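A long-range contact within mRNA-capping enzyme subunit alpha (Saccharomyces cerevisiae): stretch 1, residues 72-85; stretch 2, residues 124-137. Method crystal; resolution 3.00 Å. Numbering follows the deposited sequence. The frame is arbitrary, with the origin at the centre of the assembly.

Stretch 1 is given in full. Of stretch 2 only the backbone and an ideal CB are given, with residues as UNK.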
ATOM      1  N   LYS C  72      11.546  44.373  31.652  1.00 69.93           N
ATOM      2  CA  LYS C  72      11.002  43.095  31.122  1.00 71.77           C
ATOM      3  C   LYS C  72      12.013  41.941  31.314  1.00 83.04           C
ATOM      4  O   LYS C  72      12.938  41.792  30.487  1.00 90.50           O
ATOM      5  CB  LYS C  72      10.579  43.206  29.625  1.00 62.22           C
ATOM      6  CG  LYS C  72      10.041  41.900  29.032  1.00 51.86           C
ATOM      7  CD  LYS C  72       9.640  41.896  27.523  1.00 89.13           C
ATOM      8  CE  LYS C  72       9.971  40.524  26.814  1.00 62.16           C
ATOM      9  NZ  LYS C  72       9.036  40.090  25.736  1.00 35.34           N
ATOM     10  N   THR C  73      11.851  41.142  32.379  1.00 74.39           N
ATOM     11  CA  THR C  73      12.677  39.942  32.585  1.00 77.12           C
ATOM     12  C   THR C  73      12.520  38.951  31.435  1.00 83.08           C
ATOM     13  O   THR C  73      11.386  38.658  31.031  1.00 91.35           O
ATOM     14  CB  THR C  73      12.326  39.190  33.869  1.00 81.63           C
ATOM     15  OG1 THR C  73      10.904  39.137  34.031  1.00 78.78           O
ATOM     16  CG2 THR C  73      12.940  39.859  35.079  1.00 93.79           C
ATOM     17  N   ASP C  74      13.642  38.466  30.899  1.00 84.52           N
ATOM     18  CA  ASP C  74      13.642  37.514  29.772  1.00 89.25           C
ATOM     19  C   ASP C  74      13.855  36.061  30.229  1.00 90.37           C
ATOM     20  O   ASP C  74      14.857  35.385  29.896  1.00 87.59           O
ATOM     21  CB  ASP C  74      14.626  37.931  28.662  1.00 89.49           C
ATOM     22  CG  ASP C  74      14.438  37.129  27.365  1.00 87.19           C
ATOM     23  OD1 ASP C  74      14.819  35.931  27.318  1.00103.12           O
ATOM     24  OD2 ASP C  74      13.957  37.705  26.358  1.00 76.99           O
ATOM     25  N   GLY C  75      12.884  35.588  31.005  1.00 87.84           N
ATOM     26  CA  GLY C  75      12.879  34.194  31.424  1.00 90.14           C
ATOM     27  C   GLY C  75      11.842  33.387  30.665  1.00 90.35           C
ATOM     28  O   GLY C  75      11.556  33.646  29.473  1.00 92.40           O
ATOM     29  N   LEU C  76      11.285  32.405  31.380  1.00 81.21           N
ATOM     30  CA  LEU C  76      10.294  31.508  30.830  1.00 71.29           C
ATOM     31  C   LEU C  76       9.019  31.805  31.560  1.00 72.29           C
ATOM     32  O   LEU C  76       8.828  31.251  32.642  1.00 76.61           O
ATOM     33  CB  LEU C  76      10.705  30.054  31.071  1.00 66.27           C
ATOM     34  CG  LEU C  76       9.993  28.986  30.226  1.00 68.86           C
ATOM     35  CD1 LEU C  76      10.415  29.057  28.755  1.00 85.01           C
ATOM     36  CD2 LEU C  76      10.196  27.564  30.750  1.00 58.04           C
ATOM     37  N   ARG C  77       8.192  32.709  31.019  1.00 73.59           N
ATOM     38  CA  ARG C  77       6.892  33.028  31.640  1.00 74.26           C
ATOM     39  C   ARG C  77       6.054  31.765  31.858  1.00 71.47           C
ATOM     40  O   ARG C  77       5.642  31.064  30.921  1.00 62.29           O
ATOM     41  CB  ARG C  77       6.076  34.082  30.885  1.00 81.54           C
ATOM     42  CG  ARG C  77       4.723  34.418  31.572  1.00 60.03           C
ATOM     43  CD  ARG C  77       4.776  35.829  32.136  1.00 74.11           C
ATOM     44  NE  ARG C  77       3.462  36.369  32.471  1.00 57.02           N
ATOM     45  CZ  ARG C  77       2.491  36.595  31.586  1.00 89.47           C
ATOM     46  NH1 ARG C  77       2.669  36.320  30.288  1.00 75.00           N
ATOM     47  NH2 ARG C  77       1.322  37.070  32.009  1.00 81.06           N
ATOM     48  N   VAL C  78       5.778  31.580  33.144  1.00 72.06           N
ATOM     49  CA  VAL C  78       5.305  30.365  33.786  1.00 62.62           C
ATOM     50  C   VAL C  78       4.511  30.873  35.009  1.00 59.49           C
ATOM     51  O   VAL C  78       5.121  31.516  35.894  1.00 53.58           O
ATOM     52  CB  VAL C  78       6.589  29.572  34.194  1.00 58.53           C
ATOM     53  CG1 VAL C  78       6.479  28.862  35.514  1.00 81.07           C
ATOM     54  CG2 VAL C  78       6.977  28.580  33.136  1.00 46.84           C
ATOM     55  N   LEU C  79       3.178  30.690  35.031  1.00 54.02           N
ATOM     56  CA  LEU C  79       2.400  31.104  36.241  1.00 55.26           C
ATOM     57  C   LEU C  79       2.662  30.134  37.336  1.00 52.58           C
ATOM     58  O   LEU C  79       3.245  29.060  37.065  1.00 45.76           O
ATOM     59  CB  LEU C  79       0.873  31.300  36.115  1.00 39.95           C
ATOM     60  CG  LEU C  79       0.432  32.769  36.105  1.00 33.29           C
ATOM     61  CD1 LEU C  79      -0.114  33.215  34.781  1.00 56.12           C
ATOM     62  CD2 LEU C  79      -0.603  33.013  37.097  1.00 30.46           C
ATOM     63  N   MET C  80       2.300  30.562  38.550  1.00 52.53           N
ATOM     64  CA  MET C  80       2.240  29.624  39.677  1.00 71.79           C
ATOM     65  C   MET C  80       0.796  29.254  40.005  1.00 78.61           C
ATOM     66  O   MET C  80      -0.078  30.142  40.109  1.00 92.89           O
ATOM     67  CB  MET C  80       2.948  30.168  40.925  1.00 70.62           C
ATOM     68  CG  MET C  80       2.913  29.207  42.115  1.00 63.94           C
ATOM     69  SD  MET C  80       4.134  27.903  41.917  1.00 85.27           S
ATOM     70  CE  MET C  80       5.306  28.334  43.212  1.00 41.12           C
ATOM     71  N   PHE C  81       0.554  27.957  40.177  1.00 74.98           N
ATOM     72  CA  PHE C  81      -0.757  27.476  40.627  1.00 80.61           C
ATOM     73  C   PHE C  81      -0.648  26.589  41.850  1.00 71.77           C
ATOM     74  O   PHE C  81      -0.017  25.530  41.792  1.00 65.89           O
ATOM     75  CB  PHE C  81      -1.466  26.719  39.504  1.00 83.35           C
ATOM     76  CG  PHE C  81      -2.885  26.315  39.818  1.00 86.24           C
ATOM     77  CD1 PHE C  81      -3.733  27.143  40.563  1.00 64.59           C
ATOM     78  CD2 PHE C  81      -3.404  25.146  39.248  1.00101.64           C
ATOM     79  CE1 PHE C  81      -5.059  26.780  40.781  1.00 90.75           C
ATOM     80  CE2 PHE C  81      -4.731  24.765  39.450  1.00 96.23           C
ATOM     81  CZ  PHE C  81      -5.562  25.591  40.224  1.00112.13           C
ATOM     82  N   ILE C  82      -1.234  27.037  42.961  1.00 73.09           N
ATOM     83  CA  ILE C  82      -1.203  26.221  44.194  1.00 74.68           C
ATOM     84  C   ILE C  82      -2.549  25.899  44.821  1.00 77.71           C
ATOM     85  O   ILE C  82      -3.290  26.802  45.264  1.00 71.71           O
ATOM     86  CB  ILE C  82      -0.131  26.640  45.256  1.00 73.84           C
ATOM     87  CG1 ILE C  82       0.112  28.157  45.279  1.00 76.21           C
ATOM     88  CG2 ILE C  82       1.202  25.981  44.932  1.00 71.16           C
ATOM     89  CD1 ILE C  82      -0.905  28.945  46.013  1.00 43.24           C
ATOM     90  N   VAL C  83      -2.829  24.587  44.802  1.00 82.48           N
ATOM     91  CA  VAL C  83      -4.079  23.958  45.264  1.00 91.66           C
ATOM     92  C   VAL C  83      -3.831  22.561  45.891  1.00100.06           C
ATOM     93  O   VAL C  83      -2.866  21.872  45.521  1.00 99.61           O
ATOM     94  CB  VAL C  83      -5.133  23.868  44.118  1.00 91.04           C
ATOM     95  CG1 VAL C  83      -5.767  25.219  43.829  1.00 71.34           C
ATOM     96  CG2 VAL C  83      -4.517  23.292  42.851  1.00 91.21           C
ATOM     97  N   ILE C  84      -4.745  22.142  46.781  1.00103.18           N
ATOM     98  CA  ILE C  84      -4.599  20.984  47.700  1.00 95.32           C
ATOM     99  C   ILE C  84      -5.589  19.876  47.314  1.00100.50           C
ATOM    100  O   ILE C  84      -6.766  19.917  47.722  1.00102.07           O
ATOM    101  CB  ILE C  84      -4.917  21.417  49.169  1.00 94.12           C
ATOM    102  CG1 ILE C  84      -4.854  22.946  49.337  1.00 80.43           C
ATOM    103  CG2 ILE C  84      -4.082  20.620  50.188  1.00 89.52           C
ATOM    104  CD1 ILE C  84      -5.586  23.489  50.542  1.00 57.41           C
ATOM    105  N   ASN C  85      -5.096  18.873  46.584  1.00102.98           N
ATOM    106  CA  ASN C  85      -5.944  17.942  45.801  1.00107.78           C
ATOM    107  C   ASN C  85      -7.167  17.232  46.440  1.00112.75           C
ATOM    108  O   ASN C  85      -7.012  16.325  47.262  1.00111.07           O
ATOM    109  CB  ASN C  85      -5.077  16.952  45.001  1.00105.59           C
ATOM    110  CG  ASN C  85      -4.401  15.901  45.879  1.00105.51           C
ATOM    111  OD1 ASN C  85      -3.700  16.214  46.848  1.00 93.12           O
ATOM    112  ND2 ASN C  85      -4.603  14.637  45.524  1.00 91.82           N
ATOM    113  N   UNK C 124      -0.898  25.182  58.940  1.00 90.59           N
ATOM    114  CA  UNK C 124      -1.706  26.072  58.095  1.00 90.27           C
ATOM    115  C   UNK C 124      -1.347  25.920  56.606  1.00 89.61           C
ATOM    116  O   UNK C 124      -0.328  25.304  56.277  1.00 88.11           O
ATOM    117  CB  UNK C 124      -1.514  27.526  58.531  1.00 90.27           C
ATOM    118  N   UNK C 125      -2.170  26.482  55.717  1.00 89.23           N
ATOM    119  CA  UNK C 125      -2.086  26.175  54.279  1.00 90.97           C
ATOM    120  C   UNK C 125      -2.631  27.269  53.332  1.00 92.85           C
ATOM    121  O   UNK C 125      -3.191  28.255  53.807  1.00 95.48           O
ATOM    122  CB  UNK C 125      -2.848  24.875  54.012  1.00 90.97           C
ATOM    123  N   UNK C 126      -2.447  27.085  52.014  1.00 90.73           N
ATOM    124  CA  UNK C 126      -2.916  27.991  50.941  1.00 84.74           C
ATOM    125  C   UNK C 126      -3.713  27.190  49.904  1.00 76.32           C
ATOM    126  O   UNK C 126      -3.264  26.121  49.483  1.00 63.07           O
ATOM    127  CB  UNK C 126      -1.738  28.703  50.272  1.00 84.74           C
ATOM    128  N   UNK C 127      -4.879  27.718  49.512  1.00 79.38           N
ATOM    129  CA  UNK C 127      -5.893  27.056  48.632  1.00 77.71           C
ATOM    130  C   UNK C 127      -6.522  28.134  47.784  1.00 78.38           C
ATOM    131  O   UNK C 127      -7.119  29.075  48.341  1.00 62.59           O
ATOM    132  CB  UNK C 127      -6.961  26.309  49.434  1.00 77.71           C
ATOM    133  N   UNK C 128      -6.462  27.913  46.465  1.00 80.32           N
ATOM    134  CA  UNK C 128      -6.926  28.853  45.442  1.00 83.76           C
ATOM    135  C   UNK C 128      -6.039  30.085  45.348  1.00 84.85           C
ATOM    136  O   UNK C 128      -6.434  31.191  45.758  1.00 78.78           O
ATOM    137  CB  UNK C 128      -8.366  29.279  45.734  1.00 83.76           C
ATOM    138  N   UNK C 129      -4.830  29.900  44.824  1.00 83.20           N
ATOM    139  CA  UNK C 129      -3.886  31.016  44.717  1.00 86.44           C
ATOM    140  C   UNK C 129      -3.126  31.072  43.377  1.00 86.94           C
ATOM    141  O   UNK C 129      -2.267  30.217  43.097  1.00 90.80           O
ATOM    142  CB  UNK C 129      -2.876  30.928  45.863  1.00 86.44           C
ATOM    143  N   UNK C 130      -3.476  32.071  42.559  1.00 86.09           N
ATOM    144  CA  UNK C 130      -2.895  32.279  41.211  1.00 88.03           C
ATOM    145  C   UNK C 130      -2.094  33.590  41.026  1.00 84.26           C
ATOM    146  O   UNK C 130      -2.624  34.723  41.047  1.00 67.22           O
ATOM    147  CB  UNK C 130      -4.025  32.254  40.180  1.00 88.03           C
ATOM    148  N   UNK C 131      -0.797  33.376  40.808  1.00 85.95           N
ATOM    149  CA  UNK C 131       0.228  34.426  40.819  1.00 92.70           C
ATOM    150  C   UNK C 131       1.164  34.300  39.616  1.00 95.28           C
ATOM    151  O   UNK C 131       1.789  33.243  39.398  1.00 99.44           O
ATOM    152  CB  UNK C 131       1.035  34.366  42.117  1.00 92.70           C
ATOM    153  N   UNK C 132       1.223  35.385  38.843  1.00 91.62           N
ATOM    154  CA  UNK C 132       1.881  35.422  37.538  1.00 93.14           C
ATOM    155  C   UNK C 132       3.364  35.760  37.562  1.00 91.58           C
ATOM    156  O   UNK C 132       3.754  36.867  37.968  1.00 98.60           O
ATOM    157  CB  UNK C 132       1.165  36.440  36.648  1.00 93.14           C
ATOM    158  N   UNK C 133       4.173  34.832  37.050  1.00 87.76           N
ATOM    159  CA  UNK C 133       5.629  34.947  37.197  1.00 94.31           C
ATOM    160  C   UNK C 133       6.651  34.805  36.073  1.00 90.54           C
ATOM    161  O   UNK C 133       6.345  34.330  34.966  1.00 90.87           O
ATOM    162  CB  UNK C 133       6.026  33.891  38.231  1.00 94.31           C
ATOM    163  N   UNK C 134       7.882  35.217  36.386  1.00 83.52           N
ATOM    164  CA  UNK C 134       9.015  35.007  35.477  1.00 84.66           C
ATOM    165  C   UNK C 134      10.210  34.213  35.996  1.00 78.27           C
ATOM    166  O   UNK C 134      10.975  34.679  36.837  1.00 85.04           O
ATOM    167  CB  UNK C 134       9.528  36.377  35.030  1.00 84.66           C
ATOM    168  N   UNK C 135      10.380  33.009  35.472  1.00 72.49           N
ATOM    169  CA  UNK C 135      11.470  32.144  35.924  1.00 79.34           C
ATOM    170  C   UNK C 135      12.836  32.447  35.269  1.00 83.38           C
ATOM    171  O   UNK C 135      13.215  31.811  34.273  1.00 74.72           O
ATOM    172  CB  UNK C 135      11.093  30.687  35.649  1.00 79.34           C
ATOM    173  N   UNK C 136      13.580  33.387  35.860  1.00 87.62           N
ATOM    174  CA  UNK C 136      14.963  33.722  35.424  1.00 91.24           C
ATOM    175  C   UNK C 136      16.046  32.748  35.955  1.00 86.13           C
ATOM    176  O   UNK C 136      15.734  31.788  36.669  1.00 94.82           O
ATOM    177  CB  UNK C 136      15.306  35.140  35.885  1.00 91.24           C
ATOM    178  N   UNK C 137      17.309  33.013  35.610  1.00 73.91           N
ATOM    179  CA  UNK C 137      18.491  32.442  36.288  1.00 69.79           C
ATOM    180  C   UNK C 137      19.135  33.632  36.973  1.00 66.05           C
ATOM    181  O   UNK C 137      18.816  34.765  36.639  1.00 78.23           O
ATOM    182  CB  UNK C 137      19.452  31.736  35.329  1.00 69.79           C
TER

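Strand 129-137 runs antiparallel to the strand of stretch 1, with side chains alternating between two faces of the sheet. Positions 124-128 form the loop that leads into it.

Position 124 has nothing of stretch 1 within reach, so many residues would suit. It is Thr124.

At position 125, CA-to-CB points toward stretch 1, and the ideal CB lies 4.6 Å from Ile84 CD1. An apolar side chain would suit. It is Leu125, whose CD1 packs 3.7 Å from Ile84 CD1.

Position 126 points sideways, its ideal CB 4.3 Å from Ile82 CD1. Many would fit. It is Gln126; its CG lies 3.8 Å from Ile82 CD1.

At position 127 the bond is again sideways, and the ideal CB sits a tight 3.3 Å from Ile84 CD1. Polar or apolar residues are possible. It is Asp127, with CB 3.4 Å from Ile84 CD1.

Position 128 has phi 70°, psi 71°. Positive phi favours glycine, but Asn or Asp is possible. It is Gly128.

Position 129 pairs with Ile82 and shares its face. The backbone is extended, as beta-branched residues prefer; threonine, valine or serine would suit. It is Thr129. Thr129 N donates a weak hydrogen bond to Ile82 O (3.5 Å), and Thr129 O accepts one from Ile82 N (3.3 Å).

Position 130 is on the other face, opposite Phe81 and near Leu79 CD2, 4.7 Å from the ideal CB. This apolar setting suits leucine, isoleucine or methionine. It is Leu130. Its CG lies 3.6 Å from Leu79 CD2, and its CD1 lies 3.7 Å from Phe81 CD1.

Position 131 pairs with Met80, whose CB is 4.8 Å from the ideal CB. An apolar side chain is expected. It is Leu131, with CD2 3.3 Å from Met80 CB. Met80 N donates to Leu131 O at 2.9 Å.

Position 132 shares a face with Leu79 and Arg77. The ideal CB is 3.8 Å from Leu79 CG and 4.7 Å from Arg77 NH2. A guanidinium so near calls for an acid; aspartate or glutamate would suit. It is Asp132, which forms a salt bridge: Arg77 NH2 to Asp132 OD2 is 2.5 Å.

At position 133 the ideal CB would lie 3.5 Å from Val78 O. A small residue is the easy choice, though the backbone angles do not demand glycine. It is Gly133, whose O accepts a weak hydrogen bond from Val78 N (3.3 Å).

Position 134 has its ideal CB a tight 3.2 Å from Thr73 OG1. Beyond lies the turn, with Gly75 N 5.3 Å from the ideal CB. A longer side chain ending in an acceptor, glutamate or glutamine, could reach it. It is Glu134: Gly75 N donates to Glu134 OE2 at 3.0 Å.

Position 135 has its ideal CB 4.9 Å from Val78 CB, so apolar residues suit. It is Leu135.

Position 136 points sideways near Thr73; a modest aliphatic fits. It is Val136, with CG1 3.9 Å from Thr73 CB.

Position 137 is unconstrained by stretch 1. It is Ile137.

Stretch 2 124-137: TLQDGTLLDGELVI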
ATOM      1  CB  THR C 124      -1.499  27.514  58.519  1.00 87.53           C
ATOM      2  OG1 THR C 124      -0.094  27.767  58.544  1.00 81.44           O
ATOM      3  CG2 THR C 124      -2.064  27.748  59.906  1.00 80.12           C
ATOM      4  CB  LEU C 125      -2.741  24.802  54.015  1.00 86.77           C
ATOM      5  CG  LEU C 125      -1.976  23.588  53.457  1.00 67.94           C
ATOM      6  CD1 LEU C 125      -2.218  23.492  51.975  1.00 47.92           C
ATOM      7  CD2 LEU C 125      -0.466  23.482  53.769  1.00 51.17           C
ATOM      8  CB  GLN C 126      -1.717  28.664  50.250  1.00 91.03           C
ATOM      9  CG  GLN C 126      -2.012  29.990  49.535  1.00 94.50           C
ATOM     10  CD  GLN C 126      -1.585  31.234  50.326  1.00 99.91           C
ATOM     11  OE1 GLN C 126      -0.548  31.206  51.018  1.00 87.55           O
ATOM     12  NE2 GLN C 126      -2.351  32.350  50.182  1.00 53.38           N
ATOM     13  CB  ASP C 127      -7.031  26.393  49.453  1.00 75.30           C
ATOM     14  CG  ASP C 127      -8.228  25.847  48.598  1.00 69.31           C
ATOM     15  OD1 ASP C 127      -8.534  26.280  47.448  1.00 46.19           O
ATOM     16  OD2 ASP C 127      -8.959  24.992  49.159  1.00 69.70           O
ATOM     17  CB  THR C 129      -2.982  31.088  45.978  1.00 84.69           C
ATOM     18  OG1 THR C 129      -3.800  31.247  47.149  1.00 84.03           O
ATOM     19  CG2 THR C 129      -1.961  32.217  45.894  1.00 93.20           C
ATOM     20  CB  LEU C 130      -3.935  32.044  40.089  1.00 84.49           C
ATOM     21  CG  LEU C 130      -3.483  31.566  38.694  1.00 71.40           C
ATOM     22  CD1 LEU C 130      -2.770  30.208  38.705  1.00 40.78           C
ATOM     23  CD2 LEU C 130      -4.651  31.513  37.707  1.00 49.99           C
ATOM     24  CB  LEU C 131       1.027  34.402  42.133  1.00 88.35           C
ATOM     25  CG  LEU C 131       1.633  33.109  42.699  1.00 74.71           C
ATOM     26  CD1 LEU C 131       1.871  33.325  44.184  1.00 70.59           C
ATOM     27  CD2 LEU C 131       0.709  31.916  42.548  1.00 68.04           C
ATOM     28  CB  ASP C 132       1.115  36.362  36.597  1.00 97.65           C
ATOM     29  CG  ASP C 132       1.622  36.304  35.171  1.00 95.94           C
ATOM     30  OD1 ASP C 132       2.090  35.235  34.727  1.00113.86           O
ATOM     31  OD2 ASP C 132       1.579  37.351  34.502  1.00 69.28           O
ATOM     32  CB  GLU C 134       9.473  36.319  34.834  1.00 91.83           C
ATOM     33  CG  GLU C 134       8.972  36.493  33.388  1.00 93.02           C
ATOM     34  CD  GLU C 134       9.749  35.650  32.404  1.00 81.23           C
ATOM     35  OE1 GLU C 134      10.181  34.543  32.774  1.00102.46           O
ATOM     36  OE2 GLU C 134       9.959  36.097  31.267  1.00 74.58           O
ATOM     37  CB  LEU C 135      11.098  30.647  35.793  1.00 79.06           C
ATOM     38  CG  LEU C 135      12.020  29.623  36.494  1.00 78.15           C
ATOM     39  CD1 LEU C 135      11.718  29.618  37.958  1.00 84.30           C
ATOM     40  CD2 LEU C 135      11.901  28.192  35.977  1.00 55.28           C
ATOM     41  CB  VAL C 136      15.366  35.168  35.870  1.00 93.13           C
ATOM     42  CG1 VAL C 136      14.379  36.220  35.370  1.00 97.13           C
ATOM     43  CG2 VAL C 136      15.540  35.259  37.392  1.00 93.62           C
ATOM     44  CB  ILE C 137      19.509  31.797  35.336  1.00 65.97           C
ATOM     45  CG1 ILE C 137      18.855  31.422  34.002  1.00 82.04           C
ATOM     46  CG2 ILE C 137      20.165  30.568  35.981  1.00 69.61           C
ATOM     47  CD1 ILE C 137      18.445  32.655  33.185  1.00101.84           C
TER
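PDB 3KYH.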